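Local coordinates for putative carboxynorspermidine decarboxylase protein (Sinorhizobium meliloti, PDB 3MT1), which probably catalyses the pyridoxal phosphate-dependent decarboxylation of carboxynorspermidine and carboxyspermidine to norspermidine and spermidine, at residues K37-W42 with A234-S239; T55-S58 with E62-L65; H75-A80 with G117-P122; H266-L271 with M326-W331. All coordinates share one frame; numbering follows the deposited sequence.

Contact 1 of 4, residues K37-W42 with A234-S239; sequences KCFATW and ASITKS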
# COMPACT_ATOMS: atom_id res chain seq x y z
N LYS B 37 -5.36 11.13 -8.49
CA LYS B 37 -4.98 10.48 -7.23
C LYS B 37 -6.01 9.43 -6.78
O LYS B 37 -5.67 8.44 -6.11
CB LYS B 37 -4.64 11.47 -6.12
CG LYS B 37 -5.79 12.25 -5.57
CD LYS B 37 -5.38 13.32 -4.54
CE LYS B 37 -6.61 14.21 -4.24
NZ LYS B 37 -6.26 15.45 -3.43
N CYS B 38 -7.27 9.61 -7.17
CA CYS B 38 -8.33 8.71 -6.77
C CYS B 38 -8.43 7.53 -7.74
O CYS B 38 -8.62 6.36 -7.32
CB CYS B 38 -9.63 9.49 -6.70
SG CYS B 38 -11.09 8.43 -6.75
N PHE B 39 -8.30 7.84 -9.04
CA PHE B 39 -8.62 6.88 -10.12
C PHE B 39 -7.85 7.24 -11.36
O PHE B 39 -8.00 8.33 -11.86
CB PHE B 39 -10.09 6.92 -10.42
CG PHE B 39 -10.54 5.93 -11.45
CD1 PHE B 39 -10.63 6.30 -12.81
CD2 PHE B 39 -10.93 4.65 -11.06
CE1 PHE B 39 -11.08 5.38 -13.79
CE2 PHE B 39 -11.37 3.71 -12.02
CZ PHE B 39 -11.46 4.07 -13.39
N ALA B 40 -7.03 6.32 -11.84
CA ALA B 40 -6.13 6.54 -12.96
C ALA B 40 -6.08 5.28 -13.84
O ALA B 40 -5.07 4.96 -14.48
CB ALA B 40 -4.77 6.92 -12.43
N THR B 41 -7.21 4.60 -13.92
CA THR B 41 -7.32 3.40 -14.72
C THR B 41 -7.59 3.82 -16.16
O THR B 41 -8.76 3.86 -16.62
CB THR B 41 -8.41 2.53 -14.19
OG1 THR B 41 -8.04 2.13 -12.88
CG2 THR B 41 -8.59 1.28 -15.02
N TRP B 42 -6.50 4.11 -16.86
CA TRP B 42 -6.57 4.84 -18.11
C TRP B 42 -7.32 4.14 -19.26
O TRP B 42 -7.85 4.83 -20.12
CB TRP B 42 -5.19 5.33 -18.56
CG TRP B 42 -4.10 4.30 -18.64
CD1 TRP B 42 -3.23 3.94 -17.64
CD2 TRP B 42 -3.75 3.53 -19.77
NE1 TRP B 42 -2.39 2.99 -18.07
CE2 TRP B 42 -2.66 2.72 -19.39
CE3 TRP B 42 -4.22 3.47 -21.08
CZ2 TRP B 42 -2.05 1.82 -20.28
CZ3 TRP B 42 -3.61 2.58 -21.97
CH2 TRP B 42 -2.55 1.76 -21.56
N ALA B 234 -16.46 11.18 -6.76
CA ALA B 234 -17.76 11.34 -7.39
C ALA B 234 -17.84 10.85 -8.86
O ALA B 234 -18.93 10.56 -9.39
CB ALA B 234 -18.25 12.77 -7.25
N SER B 235 -16.70 10.74 -9.54
CA SER B 235 -16.68 10.19 -10.89
C SER B 235 -16.96 8.70 -10.93
O SER B 235 -17.51 8.18 -11.91
CB SER B 235 -15.30 10.43 -11.50
OG SER B 235 -14.98 11.79 -11.42
N ILE B 236 -16.60 8.02 -9.86
CA ILE B 236 -16.34 6.61 -9.92
C ILE B 236 -17.21 5.82 -8.92
O ILE B 236 -17.15 4.59 -8.87
CB ILE B 236 -14.82 6.42 -9.76
CG1 ILE B 236 -14.30 5.59 -10.88
CG2 ILE B 236 -14.33 6.00 -8.34
CD1 ILE B 236 -14.01 6.44 -12.06
N THR B 237 -18.00 6.58 -8.16
CA THR B 237 -18.86 6.10 -7.10
C THR B 237 -19.75 4.95 -7.60
O THR B 237 -20.37 5.04 -8.65
CB THR B 237 -19.70 7.30 -6.51
OG1 THR B 237 -20.19 6.99 -5.19
CG2 THR B 237 -20.88 7.68 -7.40
N LYS B 238 -19.77 3.85 -6.84
CA LYS B 238 -20.69 2.71 -7.11
C LYS B 238 -20.55 2.11 -8.52
O LYS B 238 -21.46 1.43 -9.00
CB LYS B 238 -22.15 3.13 -6.87
CG LYS B 238 -22.44 3.49 -5.41
CD LYS B 238 -23.82 4.10 -5.29
CE LYS B 238 -23.76 5.46 -4.56
NZ LYS B 238 -23.32 5.34 -3.12
N SER B 239 -19.43 2.38 -9.18
CA SER B 239 -19.27 1.95 -10.55
C SER B 239 -18.59 0.62 -10.64
O SER B 239 -18.74 -0.08 -11.64
CB SER B 239 -18.44 2.94 -11.36
OG SER B 239 -17.06 2.71 -11.11
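Cys38 makes the first touch between these segments, its SG lying 4.4 Å from CG2 of Ile236. The setting is the eight-stranded beta/alpha barrel: residues 37-42 form the loop that leaves the first strand, 31-35, while 234-239 belong to the short helix 233-236 and the turn that follow the last strand, 226-229. The contact thus bridges the seam where the barrel closes on itself. Cys38 also sits close to Glu233, a predicted substrate-binding residue, and to a bound sulfate, so this side of the packing probably faces the substrate pocket.

Phe39 carries most of the contact. With CG anti to the backbone N (chi1 -177°), its ring is laid across the isoleucine side chain, the two crossing at about a right angle. Ile236 CD1 stands almost on the ring normal, 3.4 Å from the Phe39 ring centroid, in a CH-pi contact over the middle of the face. CG1 of Ile236 lies above the same face nearer its rim, 3.5 Å from Phe39 CD2. Thr41, the centre of an inverse gamma turn, has its N over the opposite face, offset toward the rim. Met48 of helix 45-49 packs against both Phe39 and Ile236. Trp42 takes no part in this packing; its NE1 bonds to the backbone O of Glu361 of the second subunit.

Beyond Ile236 the chain reverses in a type II turn. Ile236 O is gripped twice from one face of its carbonyl plane, by Ser239 N at 3.2 Å and by Ser239 OG at 2.9 Å.

Contact 2 of 4, residues T55-S58 with E62-L65; sequences TTSS and EVRL
Ser57 and Glu62 supply the largest shares of the surface buried here, and they join the end of strand 54-57 to the first turns of helix 60-70. Strand, helix and the following strand 73-77 make one beta-alpha-beta unit of the barrel, and a very short connection brings the helix back over the strand that precedes it.

Ser57 points its CB at the helix backbone. Its OG, beside its own backbone N and anti to the carbonyl carbon (chi1 -73°), nestles against the peptide joining Glu62 to Val63. Although this OG comes within 2.9 Å of Val63 N, the angle is too poor for a hydrogen bond, and the touch is close packing of a small polar group on the helix. The CB atoms share in it: Ser57 CB lies 3.7 Å from Glu62 CB and 3.9 Å from Val63 CB. Val63 then carries the packing onward to Thr74 and Ala76 of strand 73-77.

Glu62 reaches back along the chain, extended beyond CG, and brings OE1 to Ser58. Both bonds there are weak: Ser58 N donates to Glu62 OE1 over 3.4 Å, nearly straight, and Ser58 OG donates to the same oxygen over 3.3 Å. Asn333 of the second subunit packs on Ser58 and Glu62 alike.

A single carboxylate oxygen thus links the strand end to the helix by two weak bonds, while the small side chain of Ser57 lets the helix backbone come close.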
# COMPACT_ATOMS: atom_id res chain seq x y z
N THR B 55 -8.01 16.51 -16.41
CA THR B 55 -7.55 15.77 -15.26
C THR B 55 -6.83 16.75 -14.39
O THR B 55 -6.39 17.77 -14.87
CB THR B 55 -6.47 14.67 -15.68
OG1 THR B 55 -5.31 15.29 -16.30
CG2 THR B 55 -7.08 13.66 -16.68
N THR B 56 -6.73 16.47 -13.11
CA THR B 56 -5.83 17.21 -12.25
C THR B 56 -4.88 16.21 -11.56
O THR B 56 -5.23 15.09 -11.35
CB THR B 56 -6.61 18.09 -11.24
OG1 THR B 56 -5.69 18.96 -10.57
CG2 THR B 56 -7.36 17.23 -10.17
N SER B 57 -3.67 16.63 -11.24
CA SER B 57 -2.60 15.74 -10.84
C SER B 57 -1.84 16.25 -9.65
O SER B 57 -1.77 17.44 -9.45
CB SER B 57 -1.56 15.69 -11.94
OG SER B 57 -2.04 14.96 -13.03
N SER B 58 -1.18 15.37 -8.92
CA SER B 58 -0.30 15.83 -7.87
C SER B 58 1.13 15.34 -7.97
O SER B 58 1.83 15.35 -6.98
CB SER B 58 -0.88 15.49 -6.50
OG SER B 58 -1.44 14.20 -6.51
N GLU B 62 1.53 11.60 -12.76
CA GLU B 62 0.11 11.81 -12.95
C GLU B 62 -0.21 12.84 -14.04
O GLU B 62 -1.05 12.56 -14.93
CB GLU B 62 -0.63 12.08 -11.64
CG GLU B 62 -0.85 10.80 -10.84
CD GLU B 62 -1.71 10.95 -9.52
OE1 GLU B 62 -1.97 12.08 -9.02
OE2 GLU B 62 -2.14 9.87 -9.00
N VAL B 63 0.48 13.98 -14.00
CA VAL B 63 0.34 14.95 -15.07
C VAL B 63 0.70 14.40 -16.45
O VAL B 63 -0.01 14.65 -17.43
CB VAL B 63 1.06 16.29 -14.79
CG1 VAL B 63 2.58 16.24 -15.14
CG2 VAL B 63 0.38 17.40 -15.60
N ARG B 64 1.77 13.63 -16.55
CA ARG B 64 2.06 12.95 -17.82
C ARG B 64 0.93 11.97 -18.23
O ARG B 64 0.49 11.95 -19.43
CB ARG B 64 3.40 12.23 -17.76
CG ARG B 64 3.75 11.43 -18.97
CD ARG B 64 5.23 11.17 -18.98
NE ARG B 64 5.64 10.31 -20.09
CZ ARG B 64 6.85 9.80 -20.23
NH1 ARG B 64 7.78 10.02 -19.32
NH2 ARG B 64 7.13 9.01 -21.27
N LEU B 65 0.43 11.20 -17.27
CA LEU B 65 -0.61 10.26 -17.60
C LEU B 65 -1.83 11.00 -18.14
O LEU B 65 -2.40 10.54 -19.11
CB LEU B 65 -1.01 9.38 -16.40
CG LEU B 65 -2.17 8.41 -16.63
CD1 LEU B 65 -1.77 7.23 -17.51
CD2 LEU B 65 -2.65 7.90 -15.35

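Contact 3 of 4, residues H75-A80 with G117-P122; sequences HAYSVA and GLRLNP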
# COMPACT_ATOMS: atom_id res chain seq x y z
N HIS B 75 -4.24 19.89 -15.30
CA HIS B 75 -3.84 20.76 -14.17
C HIS B 75 -2.84 20.03 -13.33
O HIS B 75 -2.99 18.84 -13.07
CB HIS B 75 -5.03 21.14 -13.28
CG HIS B 75 -5.95 22.15 -13.90
ND1 HIS B 75 -6.74 22.99 -13.14
CD2 HIS B 75 -6.18 22.48 -15.20
CE1 HIS B 75 -7.45 23.76 -13.94
NE2 HIS B 75 -7.12 23.48 -15.20
N ALA B 76 -1.79 20.74 -12.94
CA ALA B 76 -0.78 20.17 -12.08
C ALA B 76 -0.81 20.81 -10.71
O ALA B 76 -0.93 22.03 -10.59
CB ALA B 76 0.61 20.31 -12.72
N TYR B 77 -0.73 20.00 -9.67
CA TYR B 77 -0.58 20.50 -8.32
C TYR B 77 0.49 19.69 -7.61
O TYR B 77 0.71 18.51 -7.94
CB TYR B 77 -1.89 20.36 -7.54
CG TYR B 77 -1.74 20.69 -6.06
CD1 TYR B 77 -1.45 21.99 -5.64
CD2 TYR B 77 -1.87 19.69 -5.09
CE1 TYR B 77 -1.31 22.30 -4.29
CE2 TYR B 77 -1.73 19.98 -3.74
CZ TYR B 77 -1.45 21.29 -3.34
OH TYR B 77 -1.31 21.57 -1.98
N SER B 78 1.16 20.31 -6.66
CA SER B 78 2.06 19.57 -5.80
C SER B 78 2.22 20.32 -4.51
O SER B 78 2.08 21.53 -4.50
CB SER B 78 3.44 19.34 -6.42
OG SER B 78 4.30 18.65 -5.50
N VAL B 79 2.50 19.58 -3.45
CA VAL B 79 2.87 20.16 -2.18
C VAL B 79 4.27 20.76 -2.30
O VAL B 79 4.51 21.85 -1.81
CB VAL B 79 2.77 19.11 -1.06
CG1 VAL B 79 3.25 19.65 0.21
CG2 VAL B 79 1.33 18.70 -0.88
N ALA B 80 5.16 20.08 -3.00
CA ALA B 80 6.53 20.58 -3.21
C ALA B 80 7.11 20.14 -4.56
O ALA B 80 7.39 18.94 -4.72
CB ALA B 80 7.42 20.10 -2.09
N GLY B 117 -1.47 29.35 -10.68
CA GLY B 117 -2.44 29.43 -9.61
C GLY B 117 -1.80 29.24 -8.26
O GLY B 117 -0.64 28.86 -8.15
N LEU B 118 -2.55 29.53 -7.20
CA LEU B 118 -2.02 29.44 -5.85
C LEU B 118 -3.10 28.78 -5.02
O LEU B 118 -4.27 29.10 -5.17
CB LEU B 118 -1.69 30.85 -5.32
CG LEU B 118 -1.07 30.97 -3.92
CD1 LEU B 118 0.44 30.73 -3.94
CD2 LEU B 118 -1.37 32.31 -3.25
N ARG B 119 -2.72 27.85 -4.16
CA ARG B 119 -3.70 27.26 -3.25
C ARG B 119 -3.99 28.16 -2.07
O ARG B 119 -3.09 28.71 -1.44
CB ARG B 119 -3.24 25.91 -2.74
CG ARG B 119 -4.34 25.17 -2.04
CD ARG B 119 -3.87 23.87 -1.48
NE ARG B 119 -4.99 23.15 -0.88
CZ ARG B 119 -4.97 21.85 -0.60
NH1 ARG B 119 -3.89 21.12 -0.88
NH2 ARG B 119 -6.05 21.29 -0.06
N LEU B 120 -5.27 28.29 -1.75
CA LEU B 120 -5.69 29.09 -0.62
C LEU B 120 -6.31 28.18 0.41
O LEU B 120 -7.05 27.27 0.08
CB LEU B 120 -6.69 30.14 -1.09
CG LEU B 120 -6.31 31.60 -1.39
CD1 LEU B 120 -4.92 31.80 -1.96
CD2 LEU B 120 -7.37 32.17 -2.34
N ASN B 121 -5.97 28.43 1.66
CA ASN B 121 -6.42 27.62 2.78
C ASN B 121 -7.52 28.37 3.48
O ASN B 121 -7.26 29.44 4.06
CB ASN B 121 -5.25 27.36 3.73
CG ASN B 121 -5.59 26.41 4.88
OD1 ASN B 121 -6.75 26.03 5.09
ND2 ASN B 121 -4.57 26.03 5.64
N PRO B 122 -8.76 27.87 3.42
CA PRO B 122 -9.81 28.55 4.16
C PRO B 122 -9.69 28.39 5.70
O PRO B 122 -9.99 29.35 6.43
CB PRO B 122 -11.10 27.94 3.62
CG PRO B 122 -10.73 27.41 2.27
CD PRO B 122 -9.33 26.91 2.45
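Tyr77 sets its phenol end against the far part of Arg119, with OH passing 3.5 Å from CD of the arginine. The two residues lie on strands 73-77 and 115-119 of the parallel beta/alpha barrel, and since strand 95-98 runs between them, the side chains must bridge an intervening strand. They do so by length: CG is anti to the backbone N in each, and Arg119 runs extended from CG to NE. Met160 of strand 158-160 touches both.

The ring and guanidinium planes stand 75° apart, and the phenol oxygen meets the guanidinium at its edge. Arg119 NH2 has a weak bond of its own to His162 O, and Tyr77 OH is also hydrogen-bonded to Asn99 OD1, so the hydroxyl ties the loop after strand 95-98 to the arginine. With a phenylalanine in place of Tyr77, NH1 of Arg119 and OD1 of Asn99 would probably lose the partner they share. Farther along, Val79 packs on Ile258 of the second subunit.

At the centre of the contact, Arg119 NH1 donates to Tyr77 OH over 2.8 Å at an N-H...O angle of 154°, with the oxygen in the guanidinium plane.

Contact 4 of 4, residues H266-L271 with M326-W331; sequences HMLDLL and MVKKNW
Lys328 and Asp269 form the first shell: NZ of the lysine donates to OD1 of the aspartate over 2.8 Å in a salt bridge. The ammonium meets OD1 on its syn side, 27° out of the carboxylate plane, and the two side chains cross at about a right angle. Asp269 is a predicted substrate-binding residue, and the salt bridge is consistent with Lys328 positioning its carboxylate.

The lysine reaches it by a bend at chi3 (102°), which turns CE and NZ toward the aspartate. CD of Lys328 leans on Leu268, whose CD2 lies 4.0 Å from that carbon and 3.9 Å from Lys328 O. Leu268 in turn packs on Leu268 of the second subunit, and NZ of Lys328 makes another salt bridge, to Glu264 of that subunit.

The next layer holds Asn330. Its ND2 gives a weak 3.4 Å bond to Lys328 O and a further bond to Glu264 O of its own chain, while OD1 accepts from Phe332 N. A water ties the loop to the start of the other segment: it donates to Asn330 O and stands in the ring plane of His266, 2.9 Å from NE2. ND1 of the same ring is hydrogen-bonded to Ser261 OG.

Were Lys328 cut back to an alanine, Asp269 and Glu264 of the second subunit would probably lose their common counter-charge, and Leu268 its contact with CD. One ammonium shared by acids of two chains links a predicted substrate-site residue to the subunit interface, which may tie the site to the dimer.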
# COMPACT_ATOMS: atom_id res chain seq x y z
N HIS B 266 -5.03 -4.64 -1.68
CA HIS B 266 -6.06 -4.42 -2.72
C HIS B 266 -7.06 -3.31 -2.46
O HIS B 266 -7.68 -2.84 -3.40
CB HIS B 266 -6.79 -5.72 -3.05
CG HIS B 266 -5.86 -6.84 -3.40
ND1 HIS B 266 -6.13 -8.16 -3.13
CD2 HIS B 266 -4.63 -6.82 -3.99
CE1 HIS B 266 -5.13 -8.91 -3.54
NE2 HIS B 266 -4.20 -8.12 -4.06
N MSE B 267 -7.22 -2.91 -1.21
CA MSE B 267 -8.21 -1.91 -0.81
C MSE B 267 -7.67 -1.21 0.45
O MSE B 267 -8.27 -1.23 1.53
CB MSE B 267 -9.55 -2.60 -0.57
CG MSE B 267 -10.42 -2.79 -1.86
SE MSE B 267 -12.14 -3.55 -1.27
CE MSE B 267 -13.11 -1.85 -1.10
N LEU B 268 -6.50 -0.61 0.27
CA LEU B 268 -5.63 -0.26 1.35
C LEU B 268 -6.22 0.84 2.22
O LEU B 268 -5.92 0.92 3.40
CB LEU B 268 -4.26 0.12 0.78
CG LEU B 268 -3.17 0.79 1.64
CD1 LEU B 268 -2.70 -0.10 2.81
CD2 LEU B 268 -1.96 1.30 0.81
N ASP B 269 -7.05 1.70 1.63
CA ASP B 269 -7.80 2.67 2.43
C ASP B 269 -8.59 2.01 3.56
O ASP B 269 -8.69 2.58 4.64
CB ASP B 269 -8.69 3.59 1.57
CG ASP B 269 -7.98 4.94 1.22
OD1 ASP B 269 -6.75 4.93 1.10
OD2 ASP B 269 -8.65 6.00 1.09
N LEU B 270 -9.11 0.81 3.35
CA LEU B 270 -9.81 0.12 4.43
C LEU B 270 -8.91 -0.19 5.59
O LEU B 270 -9.31 -0.09 6.75
CB LEU B 270 -10.50 -1.18 3.98
CG LEU B 270 -11.43 -1.04 2.77
CD1 LEU B 270 -12.12 -2.36 2.51
CD2 LEU B 270 -12.44 0.14 2.96
N LEU B 271 -7.68 -0.59 5.30
CA LEU B 271 -6.77 -0.85 6.37
C LEU B 271 -6.35 0.47 7.00
O LEU B 271 -6.43 0.60 8.21
CB LEU B 271 -5.57 -1.67 5.91
CG LEU B 271 -4.55 -2.00 7.01
CD1 LEU B 271 -5.17 -2.76 8.19
CD2 LEU B 271 -3.38 -2.79 6.43
N MSE B 326 -7.24 0.92 -6.83
CA MSE B 326 -6.31 0.56 -7.88
C MSE B 326 -5.03 1.37 -7.86
O MSE B 326 -3.99 0.84 -8.17
CB MSE B 326 -6.96 0.66 -9.26
CG MSE B 326 -7.59 -0.65 -9.69
SE MSE B 326 -9.03 -0.52 -11.06
CE MSE B 326 -10.26 0.54 -9.96
N VAL B 327 -5.11 2.63 -7.50
CA VAL B 327 -3.93 3.49 -7.56
C VAL B 327 -2.88 3.15 -6.45
O VAL B 327 -1.78 3.69 -6.45
CB VAL B 327 -4.33 4.97 -7.39
CG1 VAL B 327 -4.89 5.58 -8.73
CG2 VAL B 327 -5.30 5.12 -6.21
N LYS B 328 -3.24 2.27 -5.51
CA LYS B 328 -2.36 2.05 -4.38
C LYS B 328 -2.24 0.58 -4.05
O LYS B 328 -1.81 0.21 -2.98
CB LYS B 328 -2.75 2.92 -3.17
CG LYS B 328 -4.21 2.84 -2.73
CD LYS B 328 -4.41 3.61 -1.41
CE LYS B 328 -5.05 4.96 -1.65
NZ LYS B 328 -4.75 5.92 -0.59
N LYS B 329 -2.59 -0.27 -5.01
CA LYS B 329 -2.42 -1.69 -4.83
C LYS B 329 -0.96 -2.09 -4.80
O LYS B 329 -0.11 -1.47 -5.44
CB LYS B 329 -3.17 -2.43 -5.93
CG LYS B 329 -2.69 -2.16 -7.35
CD LYS B 329 -3.58 -2.93 -8.36
CE LYS B 329 -3.54 -2.27 -9.75
NZ LYS B 329 -2.11 -2.12 -10.16
N ASN B 330 -0.67 -3.15 -4.07
CA ASN B 330 0.72 -3.58 -3.91
C ASN B 330 0.86 -5.13 -3.82
O ASN B 330 -0.15 -5.87 -3.79
CB ASN B 330 1.28 -2.91 -2.67
CG ASN B 330 0.46 -3.21 -1.45
OD1 ASN B 330 0.64 -4.27 -0.84
ND2 ASN B 330 -0.49 -2.33 -1.11
N TRP B 331 2.10 -5.59 -3.71
CA TRP B 331 2.44 -7.01 -3.74
C TRP B 331 2.68 -7.60 -2.35
O TRP B 331 3.39 -8.59 -2.19
CB TRP B 331 3.71 -7.15 -4.55
CG TRP B 331 3.49 -7.07 -5.98
CD1 TRP B 331 3.95 -6.12 -6.82
CD2 TRP B 331 2.73 -7.99 -6.77
NE1 TRP B 331 3.54 -6.39 -8.10
CE2 TRP B 331 2.80 -7.54 -8.11
CE3 TRP B 331 2.01 -9.17 -6.49
CZ2 TRP B 331 2.16 -8.22 -9.16
CZ3 TRP B 331 1.39 -9.85 -7.53
CH2 TRP B 331 1.47 -9.38 -8.86
O HOH W 1 -1.43 -8.11 -5.03

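From the N terminus, residues 37-42 open the longest loop, which contact 1 closes only at 234-239, joining the exits of the first and last barrel strands. Contacts 2 and 3 nest inside it, one after the other. Contact 2 closes a tight loop within a single beta-alpha-beta unit; contact 3 spans from the third barrel strand to the fifth. These two meet through strands 54-57 and 73-77, neighbours in the barrel sheet. Contact 4 opens after contact 1 has closed and crosses none of them, yet Val327 packs against Lys37 and Cys38, bringing the late loop 326-331 to the barrel. All four touch the second subunit.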